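Local atomic coordinates of enterobactin synthetase component F-related protein (Vibrio cholerae serotype O1, PDB entry 4OXI), a protein that probably activates glycine with ATP as glycyl-adenylate, serving a lipopolysaccharide modification pathway that gives resistance to antimicrobial peptides. Residues A[336-341]-A[506-511]; A[395-400]-A[416-421]; A[450-455]-A[464-469]. All coordinates share one frame; numbering follows the deposited sequence.

Interaction 1 (A[336-341]-A[506-511]). With GAP (glycyl-adenosine-5'-phosphate), chain B.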
loop_
_atom_site.group_PDB
_atom_site.type_symbol
_atom_site.label_atom_id
_atom_site.label_comp_id
_atom_site.label_asym_id
_atom_site.label_seq_id
_atom_site.Cartn_x
_atom_site.Cartn_y
_atom_site.Cartn_z
ATOM N N CYS A 336 -5.850 8.779 -1.431
ATOM C CA CYS A 336 -4.410 8.899 -1.252
ATOM C C CYS A 336 -3.721 8.389 -2.489
ATOM O O CYS A 336 -4.246 7.498 -3.175
ATOM C CB CYS A 336 -3.941 8.054 -0.064
ATOM S SG CYS A 336 -2.180 8.300 0.380
ATOM N N GLY A 337 -2.548 8.938 -2.784
ATOM C CA GLY A 337 -1.702 8.339 -3.797
ATOM C C GLY A 337 -1.400 9.181 -5.017
ATOM O O GLY A 337 -0.329 9.024 -5.611
ATOM N N GLN A 338 -2.345 10.039 -5.401
ATOM C CA GLN A 338 -2.210 10.901 -6.572
ATOM C C GLN A 338 -2.870 12.231 -6.273
ATOM O O GLN A 338 -3.708 12.319 -5.366
ATOM C CB GLN A 338 -2.941 10.307 -7.778
ATOM C CG GLN A 338 -2.803 8.829 -7.920
ATOM C CD GLN A 338 -3.590 8.288 -9.087
ATOM O OE1 GLN A 338 -4.608 7.609 -8.904
ATOM N NE2 GLN A 338 -3.123 8.583 -10.303
ATOM N N ALA A 339 -2.523 13.251 -7.055
ATOM C CA ALA A 339 -3.131 14.575 -6.920
ATOM C C ALA A 339 -4.648 14.485 -6.984
ATOM O O ALA A 339 -5.211 13.909 -7.925
ATOM C CB ALA A 339 -2.608 15.526 -7.989
ATOM N N LEU A 340 -5.307 15.014 -5.954
ATOM C CA LEU A 340 -6.767 15.020 -5.908
ATOM C C LEU A 340 -7.247 16.316 -6.543
ATOM O O LEU A 340 -6.928 17.405 -6.063
ATOM C CB LEU A 340 -7.257 14.922 -4.461
ATOM C CG LEU A 340 -8.764 14.904 -4.228
ATOM C CD1 LEU A 340 -9.397 13.744 -4.981
ATOM C CD2 LEU A 340 -9.078 14.802 -2.745
ATOM N N LEU A 341 -7.985 16.216 -7.639
ATOM C CA LEU A 341 -8.476 17.427 -8.287
ATOM C C LEU A 341 -9.759 17.922 -7.641
ATOM O O LEU A 341 -10.602 17.121 -7.228
ATOM C CB LEU A 341 -8.666 17.205 -9.781
ATOM C CG LEU A 341 -7.335 17.416 -10.492
ATOM C CD1 LEU A 341 -7.472 17.253 -11.971
ATOM C CD2 LEU A 341 -6.836 18.805 -10.179
ATOM N N SER A 506 -7.990 14.302 -15.556
ATOM C CA SER A 506 -7.315 14.691 -14.324
ATOM C C SER A 506 -5.807 14.518 -14.429
ATOM O O SER A 506 -5.076 14.809 -13.482
ATOM C CB SER A 506 -7.853 13.897 -13.131
ATOM O OG SER A 506 -9.274 13.910 -13.103
ATOM N N GLY A 507 -5.342 14.045 -15.582
ATOM C CA GLY A 507 -3.925 13.799 -15.781
ATOM C C GLY A 507 -3.436 12.453 -15.262
ATOM O O GLY A 507 -2.230 12.233 -15.170
ATOM N N TYR A 508 -4.354 11.550 -14.920
ATOM C CA TYR A 508 -3.954 10.227 -14.437
ATOM C C TYR A 508 -3.666 9.320 -15.634
ATOM O O TYR A 508 -4.458 9.257 -16.574
ATOM C CB TYR A 508 -5.042 9.589 -13.546
ATOM C CG TYR A 508 -5.514 10.427 -12.361
ATOM C CD1 TYR A 508 -4.682 11.366 -11.752
ATOM C CD2 TYR A 508 -6.801 10.274 -11.853
ATOM C CE1 TYR A 508 -5.125 12.129 -10.671
ATOM C CE2 TYR A 508 -7.254 11.032 -10.778
ATOM C CZ TYR A 508 -6.414 11.953 -10.195
ATOM O OH TYR A 508 -6.860 12.696 -9.133
ATOM N N ALA A 509 -2.526 8.632 -15.593
ATOM C CA ALA A 509 -2.112 7.700 -16.644
ATOM C C ALA A 509 -2.584 6.294 -16.339
ATOM O O ALA A 509 -2.320 5.774 -15.258
ATOM C CB ALA A 509 -0.587 7.704 -16.790
ATOM N N SER A 510 -3.265 5.664 -17.291
ATOM C CA SER A 510 -3.740 4.295 -17.103
ATOM C C SER A 510 -2.762 3.262 -17.661
ATOM O O SER A 510 -2.964 2.053 -17.490
ATOM C CB SER A 510 -5.119 4.110 -17.752
ATOM O OG SER A 510 -5.109 4.537 -19.109
ATOM N N GLY A 511 -1.711 3.734 -18.330
ATOM C CA GLY A 511 -0.752 2.843 -18.978
ATOM C C GLY A 511 0.508 3.572 -19.416
ATOM O O GLY A 511 0.668 4.775 -19.150
HETATM N N GAP B . 1.201 5.390 0.978
HETATM C CA GAP B . 0.256 5.949 -0.033
HETATM C C GAP B . 0.971 5.931 -1.371
HETATM O O GAP B . 0.443 6.298 -2.404
HETATM P PA GAP B . 3.323 5.273 -2.633
HETATM O O1A GAP B . 4.678 5.106 -1.992
HETATM O O2A GAP B . 2.774 4.214 -3.574
HETATM O O3A GAP B . 2.345 5.463 -1.377
HETATM C "C5'" GAP B . 3.967 7.814 -2.727
HETATM O "O5'" GAP B . 3.351 6.700 -3.375
HETATM C "C4'" GAP B . 3.917 9.009 -3.657
HETATM O "O4'" GAP B . 2.580 9.185 -4.132
HETATM C "C3'" GAP B . 4.222 10.318 -2.963
HETATM O "O3'" GAP B . 5.629 10.539 -2.875
HETATM C "C2'" GAP B . 3.510 11.321 -3.855
HETATM O "O2'" GAP B . 4.254 11.540 -5.043
HETATM C "C1'" GAP B . 2.300 10.568 -4.343
HETATM N N9 GAP B . 1.126 10.943 -3.523
HETATM C C8 GAP B . 0.652 10.252 -2.469
HETATM N N7 GAP B . -0.446 10.852 -1.945
HETATM C C5 GAP B . -0.677 11.966 -2.674
HETATM C C6 GAP B . -1.668 13.062 -2.644
HETATM N N6 GAP B . -2.670 13.071 -1.725
HETATM N N1 GAP B . -1.546 14.034 -3.579
HETATM C C2 GAP B . -0.560 14.027 -4.506
HETATM N N3 GAP B . 0.372 13.058 -4.583
HETATM C C4 GAP B . 0.361 12.019 -3.713
HETATM O O HOH W 1 -2.967 6.268 -12.414
#
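The adenine-binding loop 336-341 carries its outer flank against Tyr508, in the loop before strand 512-516, and the contact probably holds the C-terminal subdomain against the N-terminal one. On its inner flank the same backbone borders the base of glycyl-adenosine-5'-phosphate: Gly337 N lies 3.0 Å from N7, and Gln338 O lies 3.3 Å from N1. Gly337 has a positive phi (118°), a conformation that comes easily to a residue without a CB, and Cys336 SG is 3.4 Å from CA of the glycyl group.

Tyr508 suits its place because it joins a broad apolar face to a polar tip. Its hydroxyl donates to Ala339 O, which sits in the ring plane at the edge; the modelled separation of OH and O is implausibly short, so its exact length is doubtful. With CG anti to the carbonyl carbon (chi1 -54°), the ring swings toward the loop. The Gln338 amide lies over one face, toward its rim, tilted 39° from the ring, with NE2 3.5 Å from Tyr508 CD1. Ser506 CB stands over the centre of the opposite face. Thr311 bonds to Gln338 OE1, while NE2 bonds weakly to a water that also donates to Ala509 O. Farther along, Leu341 CD1 presses tightly on Ser506 CA at 3.5 Å.

Tyr508 also rests on Thr311 and Glu314 of helix 311-318 and on Leu344 of helix 342-352. The contact thus closes over the starts of these two helices, with Lys472 of strand 470-473 bonded to Gly337 O on the nucleotide side.

Interaction 2 (A[395-400]-A[416-421])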
loop_
_atom_site.group_PDB
_atom_site.type_symbol
_atom_site.label_atom_id
_atom_site.label_comp_id
_atom_site.label_asym_id
_atom_site.label_seq_id
_atom_site.Cartn_x
_atom_site.Cartn_y
_atom_site.Cartn_z
ATOM N N ALA A 395 9.607 19.384 6.702
ATOM C CA ALA A 395 10.431 20.512 6.303
ATOM C C ALA A 395 10.447 20.611 4.787
ATOM O O ALA A 395 10.120 19.644 4.087
ATOM C CB ALA A 395 11.841 20.385 6.852
ATOM N N ILE A 396 10.817 21.784 4.287
ATOM C CA ILE A 396 10.877 22.047 2.858
ATOM C C ILE A 396 12.278 22.549 2.554
ATOM O O ILE A 396 12.800 23.397 3.267
ATOM C CB ILE A 396 9.863 23.118 2.466
ATOM C CG1 ILE A 396 8.448 22.672 2.833
ATOM C CG2 ILE A 396 9.946 23.441 0.982
ATOM C CD1 ILE A 396 7.395 23.754 2.615
ATOM N N ILE A 397 12.912 22.005 1.525
ATOM C CA ILE A 397 14.225 22.501 1.129
ATOM C C ILE A 397 14.126 23.117 -0.259
ATOM O O ILE A 397 13.669 22.465 -1.200
ATOM C CB ILE A 397 15.310 21.408 1.221
ATOM C CG1 ILE A 397 16.646 21.925 0.706
ATOM C CG2 ILE A 397 14.920 20.163 0.447
ATOM C CD1 ILE A 397 17.758 20.897 0.830
ATOM N N ASN A 398 14.489 24.396 -0.378
ATOM C CA ASN A 398 14.351 25.091 -1.662
ATOM C C ASN A 398 15.538 24.883 -2.584
ATOM O O ASN A 398 16.495 24.194 -2.228
ATOM C CB ASN A 398 14.051 26.590 -1.487
ATOM C CG ASN A 398 15.206 27.368 -0.856
ATOM O OD1 ASN A 398 16.307 26.845 -0.664
ATOM N ND2 ASN A 398 14.950 28.632 -0.531
ATOM N N GLU A 399 15.477 25.503 -3.760
ATOM C CA GLU A 399 16.500 25.320 -4.786
ATOM C C GLU A 399 17.874 25.788 -4.335
ATOM O O GLU A 399 18.890 25.313 -4.841
ATOM C CB GLU A 399 16.100 26.031 -6.076
ATOM C CG GLU A 399 14.920 25.391 -6.775
ATOM C CD GLU A 399 14.807 25.817 -8.226
ATOM O OE1 GLU A 399 14.613 24.932 -9.089
ATOM O OE2 GLU A 399 14.908 27.034 -8.501
ATOM N N GLN A 400 17.900 26.714 -3.378
ATOM C CA GLN A 400 19.159 27.180 -2.802
ATOM C C GLN A 400 19.749 26.158 -1.826
ATOM O O GLN A 400 20.930 26.227 -1.482
ATOM C CB GLN A 400 18.965 28.521 -2.087
ATOM C CG GLN A 400 17.772 29.342 -2.566
ATOM C CD GLN A 400 17.947 29.883 -3.968
ATOM O OE1 GLN A 400 18.997 29.709 -4.589
ATOM N NE2 GLN A 400 16.918 30.552 -4.475
ATOM N N GLU A 416 11.327 20.943 -2.128
ATOM C CA GLU A 416 11.104 19.529 -1.901
ATOM C C GLU A 416 10.694 19.266 -0.458
ATOM O O GLU A 416 11.297 19.799 0.469
ATOM C CB GLU A 416 12.353 18.722 -2.248
ATOM C CG GLU A 416 12.258 17.273 -1.801
ATOM C CD GLU A 416 13.385 16.419 -2.320
ATOM O OE1 GLU A 416 14.322 16.977 -2.927
ATOM O OE2 GLU A 416 13.326 15.183 -2.128
ATOM N N LEU A 417 9.672 18.438 -0.281
ATOM C CA LEU A 417 9.169 18.084 1.043
ATOM C C LEU A 417 10.059 17.041 1.703
ATOM O O LEU A 417 10.414 16.040 1.075
ATOM C CB LEU A 417 7.745 17.538 0.923
ATOM C CG LEU A 417 6.963 17.307 2.211
ATOM C CD1 LEU A 417 6.835 18.608 2.953
ATOM C CD2 LEU A 417 5.575 16.734 1.908
ATOM N N LEU A 418 10.411 17.274 2.969
ATOM C CA LEU A 418 11.213 16.334 3.733
ATOM C C LEU A 418 10.358 15.789 4.866
ATOM O O LEU A 418 9.574 16.525 5.463
ATOM C CB LEU A 418 12.443 17.022 4.326
ATOM C CG LEU A 418 13.419 17.701 3.370
ATOM C CD1 LEU A 418 14.593 18.277 4.140
ATOM C CD2 LEU A 418 13.907 16.715 2.341
ATOM N N LEU A 419 10.508 14.500 5.162
ATOM C CA LEU A 419 9.681 13.863 6.177
ATOM C C LEU A 419 10.548 13.358 7.324
ATOM O O LEU A 419 11.699 12.950 7.119
ATOM C CB LEU A 419 8.896 12.697 5.559
ATOM C CG LEU A 419 8.143 13.047 4.275
ATOM C CD1 LEU A 419 7.558 11.799 3.659
ATOM C CD2 LEU A 419 7.041 14.059 4.557
ATOM N N SER A 420 9.998 13.377 8.529
ATOM C CA SER A 420 10.681 12.793 9.673
ATOM C C SER A 420 9.648 12.381 10.706
ATOM O O SER A 420 8.454 12.609 10.524
ATOM C CB SER A 420 11.634 13.806 10.296
ATOM O OG SER A 420 10.898 14.906 10.803
ATOM N N GLY A 421 10.099 11.774 11.799
ATOM C CA GLY A 421 9.178 11.469 12.874
ATOM C C GLY A 421 9.004 9.980 13.074
ATOM O O GLY A 421 9.737 9.165 12.492
#
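Ala395 and Leu418 face each other as an antiparallel hydrogen-bonded pair, with both backbone bonds made: Ala395 N to Leu418 O at 3.1 Å and Leu418 N to Ala395 O at 2.6 Å. Two residues along, Ile397 and Glu416 form the next such pair, Ile397 N reaching Glu416 O at 2.9 Å and Glu416 N returning to Ile397 O. Between them Ile396 and Leu417 are a non-hydrogen-bonded pair, and there Ile396 CA comes to 3.3 Å from Glu416 O in a CA-H...O contact. The two short strands are twisted against each other, their directions 141° apart.

On the face shared by Ala395, Ile397, Glu416 and Leu418, the CB atoms of Ala395 and Leu418 meet at 4.2 Å. Ile397 is extended through CG1 (chi1 176°), which leaves CG2 between its backbone N and carbonyl carbon, directed at the neighbouring strand; this methyl touches Glu416 CB at 4.0 Å and Leu418 CD2 at 4.1 Å. Ile397 and Glu416 run side by side and point the same way. On the other face Leu417 bends back so that CD1 approaches Ala395 O, with Ile396 beside it.

Strand 394-397 lies between 403-405 and 416-419 in an antiparallel sheet, and 416-419 in turn pairs with 445-457. Trp447 and Leu403 pack on both Ala395 and Leu418, where the small alanine accommodates bulky neighbours. Leu461 lies against Ile396 and Leu417. Glu416 OE2 accepts from Gly451 N and forms a salt bridge with Arg467 NH2.

The chemistry is therefore divided: backbone bonds set the register, aliphatic side chains pack on both faces, and the Glu416 carboxylate, held by an amide and a guanidinium, would probably remain ionised.

Interaction 3 (A[450-455]-A[464-469]). With GAP (glycyl-adenosine-5'-phosphate), chain B.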
loop_
_atom_site.group_PDB
_atom_site.type_symbol
_atom_site.label_atom_id
_atom_site.label_comp_id
_atom_site.label_asym_id
_atom_site.label_seq_id
_atom_site.Cartn_x
_atom_site.Cartn_y
_atom_site.Cartn_z
ATOM N N SER A 450 11.479 13.203 0.096
ATOM C CA SER A 450 10.299 12.596 -0.504
ATOM C C SER A 450 10.377 12.601 -2.020
ATOM O O SER A 450 9.853 11.698 -2.689
ATOM C CB SER A 450 9.035 13.336 -0.053
ATOM O OG SER A 450 8.969 14.610 -0.668
ATOM N N GLY A 451 11.023 13.624 -2.566
ATOM C CA GLY A 451 11.079 13.785 -4.009
ATOM C C GLY A 451 9.889 14.596 -4.481
ATOM O O GLY A 451 9.805 14.973 -5.660
ATOM N N ASP A 452 8.973 14.887 -3.558
ATOM C CA ASP A 452 7.777 15.652 -3.903
ATOM C C ASP A 452 8.043 17.152 -3.773
ATOM O O ASP A 452 8.609 17.619 -2.775
ATOM C CB ASP A 452 6.601 15.253 -3.004
ATOM C CG ASP A 452 6.163 13.808 -3.210
ATOM O OD1 ASP A 452 5.836 13.457 -4.363
ATOM O OD2 ASP A 452 6.159 13.024 -2.229
ATOM N N ILE A 453 7.630 17.901 -4.789
ATOM C CA ILE A 453 7.789 19.352 -4.804
ATOM C C ILE A 453 6.491 19.984 -4.301
ATOM O O ILE A 453 5.419 19.703 -4.849
ATOM C CB ILE A 453 8.094 19.855 -6.239
ATOM C CG1 ILE A 453 9.387 19.209 -6.752
ATOM C CG2 ILE A 453 8.168 21.386 -6.285
ATOM C CD1 ILE A 453 10.566 19.372 -5.792
ATOM N N VAL A 454 6.576 20.810 -3.256
ATOM C CA VAL A 454 5.378 21.414 -2.679
ATOM C C VAL A 454 5.500 22.922 -2.513
ATOM O O VAL A 454 6.595 23.486 -2.585
ATOM C CB VAL A 454 5.062 20.825 -1.299
ATOM C CG1 VAL A 454 4.918 19.311 -1.385
ATOM C CG2 VAL A 454 6.153 21.201 -0.312
ATOM N N THR A 455 4.361 23.571 -2.285
ATOM C CA THR A 455 4.362 24.964 -1.850
ATOM C C THR A 455 3.501 25.138 -0.591
ATOM O O THR A 455 2.493 24.452 -0.424
ATOM C CB THR A 455 3.887 25.923 -2.971
ATOM O OG1 THR A 455 3.986 27.275 -2.512
ATOM C CG2 THR A 455 2.460 25.643 -3.336
ATOM N N LEU A 464 2.890 19.946 -5.995
ATOM C CA LEU A 464 3.123 20.528 -7.323
ATOM C C LEU A 464 3.654 19.531 -8.363
ATOM O O LEU A 464 3.518 19.746 -9.570
ATOM C CB LEU A 464 4.076 21.720 -7.212
ATOM C CG LEU A 464 3.567 22.870 -6.337
ATOM C CD1 LEU A 464 4.630 23.934 -6.126
ATOM C CD2 LEU A 464 2.306 23.493 -6.926
ATOM N N GLY A 465 4.248 18.438 -7.899
ATOM C CA GLY A 465 4.857 17.475 -8.799
ATOM C C GLY A 465 6.090 16.868 -8.168
ATOM O O GLY A 465 6.246 16.889 -6.944
ATOM N N ARG A 466 6.975 16.339 -9.005
ATOM C CA ARG A 466 8.148 15.619 -8.532
ATOM C C ARG A 466 9.385 16.054 -9.302
ATOM O O ARG A 466 9.284 16.568 -10.410
ATOM C CB ARG A 466 7.942 14.104 -8.685
ATOM C CG ARG A 466 6.944 13.510 -7.695
ATOM C CD ARG A 466 7.011 11.975 -7.636
ATOM N NE ARG A 466 8.342 11.472 -7.294
ATOM C CZ ARG A 466 8.802 11.304 -6.058
ATOM N NH1 ARG A 466 8.042 11.624 -5.013
ATOM N NH2 ARG A 466 10.035 10.824 -5.864
ATOM N N ARG A 467 10.554 15.847 -8.707
ATOM C CA ARG A 467 11.806 16.151 -9.388
ATOM C C ARG A 467 12.345 14.948 -10.170
ATOM O O ARG A 467 13.361 15.061 -10.855
ATOM C CB ARG A 467 12.853 16.611 -8.380
ATOM C CG ARG A 467 12.971 15.698 -7.172
ATOM C CD ARG A 467 14.421 15.614 -6.697
ATOM N NE ARG A 467 14.533 15.063 -5.348
ATOM C CZ ARG A 467 14.497 13.763 -5.067
ATOM N NH1 ARG A 467 14.343 12.868 -6.041
ATOM N NH2 ARG A 467 14.611 13.358 -3.811
ATOM N N ASP A 468 11.676 13.799 -10.064
ATOM C CA ASP A 468 12.137 12.589 -10.749
ATOM C C ASP A 468 11.091 11.998 -11.690
ATOM O O ASP A 468 10.119 12.667 -12.073
ATOM C CB ASP A 468 12.644 11.531 -9.747
ATOM C CG ASP A 468 11.552 11.000 -8.814
ATOM O OD1 ASP A 468 10.350 11.144 -9.125
ATOM O OD2 ASP A 468 11.899 10.410 -7.760
ATOM N N HIS A 469 11.272 10.735 -12.050
ATOM C CA HIS A 469 10.333 10.096 -12.963
ATOM C C HIS A 469 9.535 8.959 -12.315
ATOM O O HIS A 469 9.140 7.988 -12.976
ATOM C CB HIS A 469 11.048 9.638 -14.236
ATOM C CG HIS A 469 11.424 10.761 -15.155
ATOM N ND1 HIS A 469 10.497 11.633 -15.686
ATOM C CD2 HIS A 469 12.627 11.146 -15.647
ATOM C CE1 HIS A 469 11.113 12.511 -16.461
ATOM N NE2 HIS A 469 12.404 12.238 -16.452
HETATM N N GAP B . 1.201 5.390 0.978
HETATM C CA GAP B . 0.256 5.949 -0.033
HETATM C C GAP B . 0.971 5.931 -1.371
HETATM O O GAP B . 0.443 6.298 -2.404
HETATM P PA GAP B . 3.323 5.273 -2.633
HETATM O O1A GAP B . 4.678 5.106 -1.992
HETATM O O2A GAP B . 2.774 4.214 -3.574
HETATM O O3A GAP B . 2.345 5.463 -1.377
HETATM C "C5'" GAP B . 3.967 7.814 -2.727
HETATM O "O5'" GAP B . 3.351 6.700 -3.375
HETATM C "C4'" GAP B . 3.917 9.009 -3.657
HETATM O "O4'" GAP B . 2.580 9.185 -4.132
HETATM C "C3'" GAP B . 4.222 10.318 -2.963
HETATM O "O3'" GAP B . 5.629 10.539 -2.875
HETATM C "C2'" GAP B . 3.510 11.321 -3.855
HETATM O "O2'" GAP B . 4.254 11.540 -5.043
HETATM C "C1'" GAP B . 2.300 10.568 -4.343
HETATM N N9 GAP B . 1.126 10.943 -3.523
HETATM C C8 GAP B . 0.652 10.252 -2.469
HETATM N N7 GAP B . -0.446 10.852 -1.945
HETATM C C5 GAP B . -0.677 11.966 -2.674
HETATM C C6 GAP B . -1.668 13.062 -2.644
HETATM N N6 GAP B . -2.670 13.071 -1.725
HETATM N N1 GAP B . -1.546 14.034 -3.579
HETATM C C2 GAP B . -0.560 14.027 -4.506
HETATM N N3 GAP B . 0.372 13.058 -4.583
HETATM C C4 GAP B . 0.361 12.019 -3.713
#
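The beta hairpin of strands 445-457 and 460-466 contains a classic beta bulge, where Leu464 and Gly465 both oppose Ile453. Ile453 receives a backbone bond from Leu464 N to its O (2.8 Å) and gives a nearly straight one from its N to Gly465 O (171° at the hydrogen). Its beta-branched chain suits an extended strand, and CG2 meets Leu464 CB. Leu464 turns its other end to Thr455, with CD1 3.8 Å from Thr455 CB. Gly465 adopts a positive phi that a residue lacking CB takes readily.

Arg466 is the polar counterpart. Its chain bends at chi3 (57°), which sets one guanidinium face against Gly451 C, toward the group's rim. NH1 donates to Ser450 O and, only weakly, to Asp452 OD1, both 2.9 Å away; the second pair is a salt bridge. NE and NH2 grip the two oxygens of Asp468 side-on, so the group cannot easily rotate. Gly465 to Asp468 fit the Gly-Arg-x-Asp core motif of adenylation domains, whose Asp is the hinge residue in relatives, probably Asp468 here.

Asp452, placed by Arg466 and His463, holds the ribose: O2' donates to OD1 and O3' to OD2, each at 2.6 Å.

Overall arrangement
Interactions 1 and 3 hold different parts of glycyl-adenosine-5'-phosphate. Their centres are 14 Å apart and their nearest atoms about 7 Å, so the ligand links them without direct touch. Interaction 2 stands behind interaction 3, centre to centre 10 Å, because strands 416-419 and 445-457 are neighbours in one sheet. There Ser450 OG probably bonds to Leu417 O (2.7 Å), Glu416 OE2 forms a salt bridge with Arg467 NH2 (2.8 Å), and the Leu417 side chain is about 8 Å from the ligand. Interaction 2 is thus a second layer beneath the ribose site, 23 Å between centres from interaction 1.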